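Side-chain contacts in conserved membrane protein (Chlamydia abortus, PDB 6GZU), which combines deubiquitinating and acetylating activities in a single CE-clan effector and induces Golgi fragmentation: residues D36-S41 / C78-N83; L30-S35 / P246-S251. All blocks are in the same frame, centred on the assembly; numbering follows the deposited sequence. Where two conformers were deposited one is given.

Interaction 1. Residues D36-S41 / C78-N83; sequences DLFVPS and CHHQNN. With ZN (zinc ion), chain C.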
loop_
_atom_site.group_PDB
_atom_site.type_symbol
_atom_site.label_atom_id
_atom_site.label_comp_id
_atom_site.label_asym_id
_atom_site.label_seq_id
_atom_site.Cartn_x
_atom_site.Cartn_y
_atom_site.Cartn_z
ATOM N N ASP A 36 11.549 8.735 2.150
ATOM C CA ASP A 36 11.672 7.348 2.599
ATOM C C ASP A 36 10.537 6.467 2.103
ATOM O O ASP A 36 10.522 5.267 2.359
ATOM C CB ASP A 36 11.640 7.281 4.124
ATOM C CG ASP A 36 12.943 7.696 4.771
ATOM O OD1 ASP A 36 13.998 7.668 4.093
ATOM O OD2 ASP A 36 12.904 8.032 5.975
ATOM N N LEU A 37 9.528 7.059 1.452
ATOM C CA LEU A 37 8.365 6.280 1.043
ATOM C C LEU A 37 8.550 5.672 -0.329
ATOM O O LEU A 37 8.777 6.404 -1.303
ATOM C CB LEU A 37 7.148 7.193 0.980
ATOM C CG LEU A 37 5.839 6.569 0.498
ATOM C CD1 LEU A 37 5.347 5.555 1.526
ATOM C CD2 LEU A 37 4.733 7.637 0.224
ATOM N N PHE A 38 8.440 4.350 -0.405
ATOM C CA PHE A 38 8.387 3.619 -1.650
ATOM C C PHE A 38 6.925 3.514 -2.124
ATOM O O PHE A 38 6.034 3.025 -1.400
ATOM C CB PHE A 38 8.936 2.219 -1.429
ATOM C CG PHE A 38 8.854 1.332 -2.623
ATOM C CD1 PHE A 38 7.733 0.527 -2.837
ATOM C CD2 PHE A 38 9.919 1.231 -3.505
ATOM C CE1 PHE A 38 7.661 -0.312 -3.916
ATOM C CE2 PHE A 38 9.842 0.367 -4.617
ATOM C CZ PHE A 38 8.718 -0.375 -4.827
ATOM N N VAL A 39 6.689 3.935 -3.357
ATOM C CA VAL A 39 5.385 3.786 -4.009
ATOM C C VAL A 39 5.478 2.608 -4.978
ATOM O O VAL A 39 6.376 2.570 -5.822
ATOM C CB VAL A 39 5.095 5.049 -4.781
ATOM C CG1 VAL A 39 3.724 4.924 -5.547
ATOM C CG2 VAL A 39 5.119 6.254 -3.807
ATOM N N PRO A 40 4.593 1.610 -4.816
ATOM C CA PRO A 40 4.624 0.409 -5.648
ATOM C C PRO A 40 4.039 0.627 -7.020
ATOM O O PRO A 40 3.773 1.762 -7.427
ATOM C CB PRO A 40 3.779 -0.604 -4.851
ATOM C CG PRO A 40 2.724 0.269 -4.196
ATOM C CD PRO A 40 3.509 1.565 -3.816
ATOM N N SER A 41 3.826 -0.454 -7.749
ATOM C CA SER A 41 3.468 -0.350 -9.167
ATOM C C SER A 41 2.298 0.581 -9.418
ATOM O O SER A 41 1.262 0.484 -8.763
ATOM C CB SER A 41 3.062 -1.726 -9.667
ATOM O OG SER A 41 2.479 -1.607 -10.956
ATOM N N CYS A 78 16.522 -6.993 -9.057
ATOM C CA CYS A 78 15.716 -5.786 -9.108
ATOM C C CYS A 78 14.914 -5.626 -10.390
ATOM O O CYS A 78 15.484 -5.606 -11.478
ATOM C CB CYS A 78 16.644 -4.602 -8.946
ATOM S SG CYS A 78 15.826 -3.099 -9.214
ATOM N N HIS A 79 13.600 -5.435 -10.268
ATOM C CA HIS A 79 12.740 -5.195 -11.430
ATOM C C HIS A 79 12.273 -3.718 -11.515
ATOM O O HIS A 79 11.354 -3.339 -12.304
ATOM C CB HIS A 79 11.553 -6.164 -11.401
ATOM C CG HIS A 79 10.570 -5.888 -10.307
ATOM N ND1 HIS A 79 10.948 -5.581 -9.017
ATOM C CD2 HIS A 79 9.214 -5.869 -10.311
ATOM C CE1 HIS A 79 9.869 -5.357 -8.281
ATOM N NE2 HIS A 79 8.805 -5.552 -9.034
ATOM N N HIS A 80 12.907 -2.863 -10.712
ATOM C CA HIS A 80 12.531 -1.442 -10.661
ATOM C C HIS A 80 13.182 -0.519 -11.641
ATOM O O HIS A 80 12.743 0.624 -11.780
ATOM C CB HIS A 80 12.807 -0.859 -9.287
ATOM C CG HIS A 80 12.185 -1.636 -8.179
ATOM N ND1 HIS A 80 12.935 -2.337 -7.256
ATOM C CD2 HIS A 80 10.881 -1.832 -7.857
ATOM C CE1 HIS A 80 12.105 -2.926 -6.401
ATOM N NE2 HIS A 80 10.857 -2.653 -6.760
ATOM N N GLN A 81 14.223 -0.975 -12.299
ATOM C CA GLN A 81 14.914 -0.091 -13.223
ATOM C C GLN A 81 14.405 -0.283 -14.656
ATOM O O GLN A 81 14.019 -1.389 -15.057
ATOM C CB GLN A 81 16.429 -0.263 -13.059
ATOM C CG GLN A 81 16.898 0.187 -11.658
ATOM N N ASN A 82 14.375 0.806 -15.414
ATOM C CA ASN A 82 13.970 0.733 -16.814
ATOM C C ASN A 82 12.565 0.153 -16.983
ATOM O O ASN A 82 12.263 -0.523 -17.963
ATOM C CB ASN A 82 14.999 -0.074 -17.612
ATOM C CG ASN A 82 15.205 0.468 -18.985
ATOM N N ASN A 83 11.711 0.401 -16.008
ATOM C CA ASN A 83 10.324 -0.055 -16.102
ATOM C C ASN A 83 9.396 1.143 -15.978
ATOM O O ASN A 83 9.082 1.577 -14.877
ATOM C CB ASN A 83 10.009 -1.117 -15.037
ATOM C CG ASN A 83 8.592 -1.635 -15.120
ATOM O OD1 ASN A 83 7.711 -1.024 -15.725
ATOM N ND2 ASN A 83 8.356 -2.756 -14.483
HETATM ZN ZN ZN C . 14.975 -2.515 -7.214
#

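Interaction 2. Residues L30-S35 / P246-S251; sequences LSEKHS and PITQAS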
loop_
_atom_site.group_PDB
_atom_site.type_symbol
_atom_site.label_atom_id
_atom_site.label_comp_id
_atom_site.label_asym_id
_atom_site.label_seq_id
_atom_site.Cartn_x
_atom_site.Cartn_y
_atom_site.Cartn_z
ATOM N N LEU A 30 2.687 12.184 -1.706
ATOM C CA LEU A 30 3.337 11.905 -0.425
ATOM C C LEU A 30 4.811 11.592 -0.571
ATOM O O LEU A 30 5.609 11.978 0.286
ATOM C CB LEU A 30 2.617 10.762 0.313
ATOM C CG LEU A 30 1.266 11.216 0.846
ATOM C CD1 LEU A 30 0.504 9.996 1.355
ATOM C CD2 LEU A 30 1.419 12.247 1.930
ATOM N N SER A 31 5.191 10.919 -1.653
ATOM C CA SER A 31 6.601 10.570 -1.851
ATOM C C SER A 31 7.448 11.800 -2.079
ATOM O O SER A 31 8.652 11.739 -1.873
ATOM C CB SER A 31 6.781 9.580 -3.014
ATOM O OG SER A 31 6.727 10.262 -4.265
ATOM N N GLU A 32 6.848 12.926 -2.472
ATOM C CA GLU A 32 7.594 14.159 -2.665
ATOM C C GLU A 32 7.880 14.807 -1.316
ATOM O O GLU A 32 8.856 15.535 -1.159
ATOM C CB GLU A 32 6.842 15.137 -3.590
ATOM C CG GLU A 32 6.703 14.571 -4.980
ATOM C CD GLU A 32 6.262 15.573 -6.019
ATOM O OE1 GLU A 32 5.735 16.683 -5.686
ATOM O OE2 GLU A 32 6.455 15.221 -7.202
ATOM N N LYS A 33 7.014 14.538 -0.345
ATOM C CA LYS A 33 7.205 15.062 1.003
ATOM C C LYS A 33 8.068 14.129 1.860
ATOM O O LYS A 33 8.861 14.595 2.706
ATOM C CB LYS A 33 5.842 15.215 1.660
ATOM C CG LYS A 33 5.911 15.667 3.083
ATOM C CD LYS A 33 4.535 15.924 3.625
ATOM C CE LYS A 33 4.655 16.453 5.040
ATOM N NZ LYS A 33 3.386 16.327 5.815
ATOM N N HIS A 34 7.975 12.830 1.594
ATOM C CA HIS A 34 8.619 11.791 2.404
ATOM C C HIS A 34 9.530 10.966 1.509
ATOM O O HIS A 34 9.085 10.057 0.827
ATOM C CB HIS A 34 7.542 10.897 3.034
ATOM C CG HIS A 34 6.643 11.630 3.975
ATOM N ND1 HIS A 34 7.042 12.020 5.237
ATOM C CD2 HIS A 34 5.368 12.074 3.828
ATOM C CE1 HIS A 34 6.051 12.669 5.829
ATOM N NE2 HIS A 34 5.023 12.714 4.995
ATOM N N SER A 35 10.808 11.329 1.486
ATOM C CA SER A 35 11.738 10.643 0.602
ATOM C C SER A 35 11.951 9.166 0.952
ATOM O O SER A 35 12.477 8.416 0.133
ATOM C CB SER A 35 13.071 11.371 0.554
ATOM O OG SER A 35 13.704 11.362 1.818
ATOM N N PRO A 246 0.104 20.287 -5.413
ATOM C CA PRO A 246 0.367 19.706 -6.725
ATOM C C PRO A 246 1.640 18.861 -6.701
ATOM O O PRO A 246 2.565 19.075 -5.899
ATOM C CB PRO A 246 0.560 20.939 -7.598
ATOM C CG PRO A 246 1.028 22.020 -6.604
ATOM C CD PRO A 246 0.192 21.748 -5.411
ATOM N N ILE A 247 1.690 17.919 -7.624
ATOM C CA ILE A 247 2.895 17.113 -7.841
ATOM C C ILE A 247 3.846 17.962 -8.668
ATOM O O ILE A 247 3.439 18.534 -9.679
ATOM C CB ILE A 247 2.528 15.816 -8.551
ATOM C CG1 ILE A 247 1.768 14.883 -7.571
ATOM C CG2 ILE A 247 3.803 15.144 -9.143
ATOM C CD1 ILE A 247 1.135 13.719 -8.256
ATOM N N THR A 248 5.096 18.117 -8.228
ATOM C CA THR A 248 6.027 19.005 -8.958
ATOM C C THR A 248 7.355 18.332 -9.330
ATOM O O THR A 248 8.136 18.897 -10.089
ATOM C CB THR A 248 6.399 20.325 -8.182
ATOM O OG1 THR A 248 7.168 19.971 -7.007
ATOM C CG2 THR A 248 5.146 21.074 -7.767
ATOM N N GLN A 249 7.608 17.120 -8.852
ATOM C CA GLN A 249 8.907 16.510 -9.119
ATOM C C GLN A 249 8.816 15.291 -10.030
ATOM O O GLN A 249 9.813 14.588 -10.237
ATOM C CB GLN A 249 9.601 16.093 -7.821
ATOM C CG GLN A 249 9.756 17.142 -6.731
ATOM C CD GLN A 249 10.264 16.536 -5.402
ATOM O OE1 GLN A 249 10.829 15.432 -5.368
ATOM N NE2 GLN A 249 10.035 17.249 -4.305
ATOM N N ALA A 250 7.619 14.964 -10.496
ATOM C CA ALA A 250 7.428 13.796 -11.344
ATOM C C ALA A 250 7.774 14.060 -12.793
ATOM O O ALA A 250 7.549 15.176 -13.325
ATOM C CB ALA A 250 5.980 13.338 -11.260
ATOM N N SER A 251 8.328 13.042 -13.437
ATOM C CA SER A 251 8.633 13.119 -14.846
ATOM C C SER A 251 7.352 13.132 -15.662
ATOM O O SER A 251 6.285 12.721 -15.175
ATOM C CB SER A 251 9.440 11.906 -15.249
ATOM O OG SER A 251 8.626 10.762 -15.122
HETATM O O HOH W 1 3.484 16.913 -4.153
HETATM O O HOH W 2 6.288 19.101 -4.645
#

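Interaction 1. Residues D36-S41 / C78-N83
Phe38 and His80 meet as an offset edge-to-face (T-shaped) aromatic pair, which sets the end of strand 37-38 beside a zinc site whose two cysteines and two histidines are consistent with a structural role. The ring centroids are 5.4 Å apart, with the planes at 75° and the edge of Phe38 directed at the face of His80. Histidine suits this place because one ring can serve metal, carboxylate and hydrocarbon together. Its CB, 3.4 Å from the zinc ion, is only the stem. With CG beside the backbone N and anti to the carbonyl carbon (chi1 -53°), the imidazole leaves that stem so that ND1 reaches the zinc ion at 2.0 Å, while CD2 and NE2 lie on the side of Phe38. His80 CD2 sits 4.0 Å from Phe38 CZ, at the edge of the phenyl ring and in its plane. At the tip, NE2 comes within 3.7 Å of Phe38 CZ, but its hydrogen bond goes to Asp58 OD1 on helix 51-58. Between the zinc ion at ND1 and this second-shell carboxylate at NE2 the ring's rotation is fixed, and the carboxylate probably makes ND1 a stronger donor to the metal. Phe38, buried, also packs on Asp58, Leu90 and Tyr103, so a large flat hydrocarbon suits the space between strand 100-107 and the zinc site; its backbone bonds with Ile100 hold it there. Cys78 supplies a thiolate to the same ion, and His60 and Cys95 complete the coordination. Over one face of His80, offset toward the rim, lies His79 ND1, 3.7 Å above the plane. The Cys78 sulfur has a second role: the backbone N-H of His80 donates to SG across 3.3 Å, at an N-H...S angle of 154°.

Interaction 2. Residues L30-S35 / P246-S251
Glu32 grips the loop at Thr248 and Gln249 by giving one carboxylate oxygen to each of two successive backbone amides. Thr248 N lies 3.0 Å from Glu32 OE1, which accepts through its syn lone pair in a nearly straight bond, 172° at the hydrogen. Gln249 N comes closer to its oxygen, 2.8 Å from Glu32 OE2, but arrives from above the carboxylate, 41° out of the plane. Two waters also donate to Glu32 OE1: one bridges to Pro246 O, the other is hydrogen-bonded to Thr248 OG1. A glutamate suits this place because its extended chain, starting with CG beside the backbone N (chi1 -64°), carries the charge from helix 20-33 to the exposed loop between helices 228-241 and 252-257, near the C-terminal end of a domain that belongs to the CE clan of cysteine proteases and acetyltransferases. Gln249 runs past it in the opposite direction, its amide stacked almost parallel to the carboxylate and its CD 4.1 Å from Glu32 CB. Ile247 crosses Glu32 at about a right angle, and its CG2 lies 3.3 Å from Glu32 OE2. The branched isoleucine fits a largely apolar place, touching Ile28 and Thr25 of helix 20-33 and Leu255 of helix 252-257. That short helix is N-capped by Ser251, whose OG accepts from Thr254 N. Next to Glu32 in the chain, Lys33 points its NZ to a salt bridge with Asp217 of helix 204-217.

In the fold
From the N terminus the chain runs through helix 20-33, which supplies the first side of interaction 2, and almost at once into strand 37-38, the first side of interaction 1. Interaction 1 then closes a loop of 36 residues holding helix 51-58 and the small hairpin 62-63/68-69, tying an outermost strand of the mixed sheet to the zinc site. Interaction 2 spans some 210 residues and closes only after the remaining strands and helix 228-241, so the smaller loop is nested within the larger. Leu37 packing on Leu30, and Val39 on Ser31, join the two contacts directly, linking helix and strand just where they follow each other.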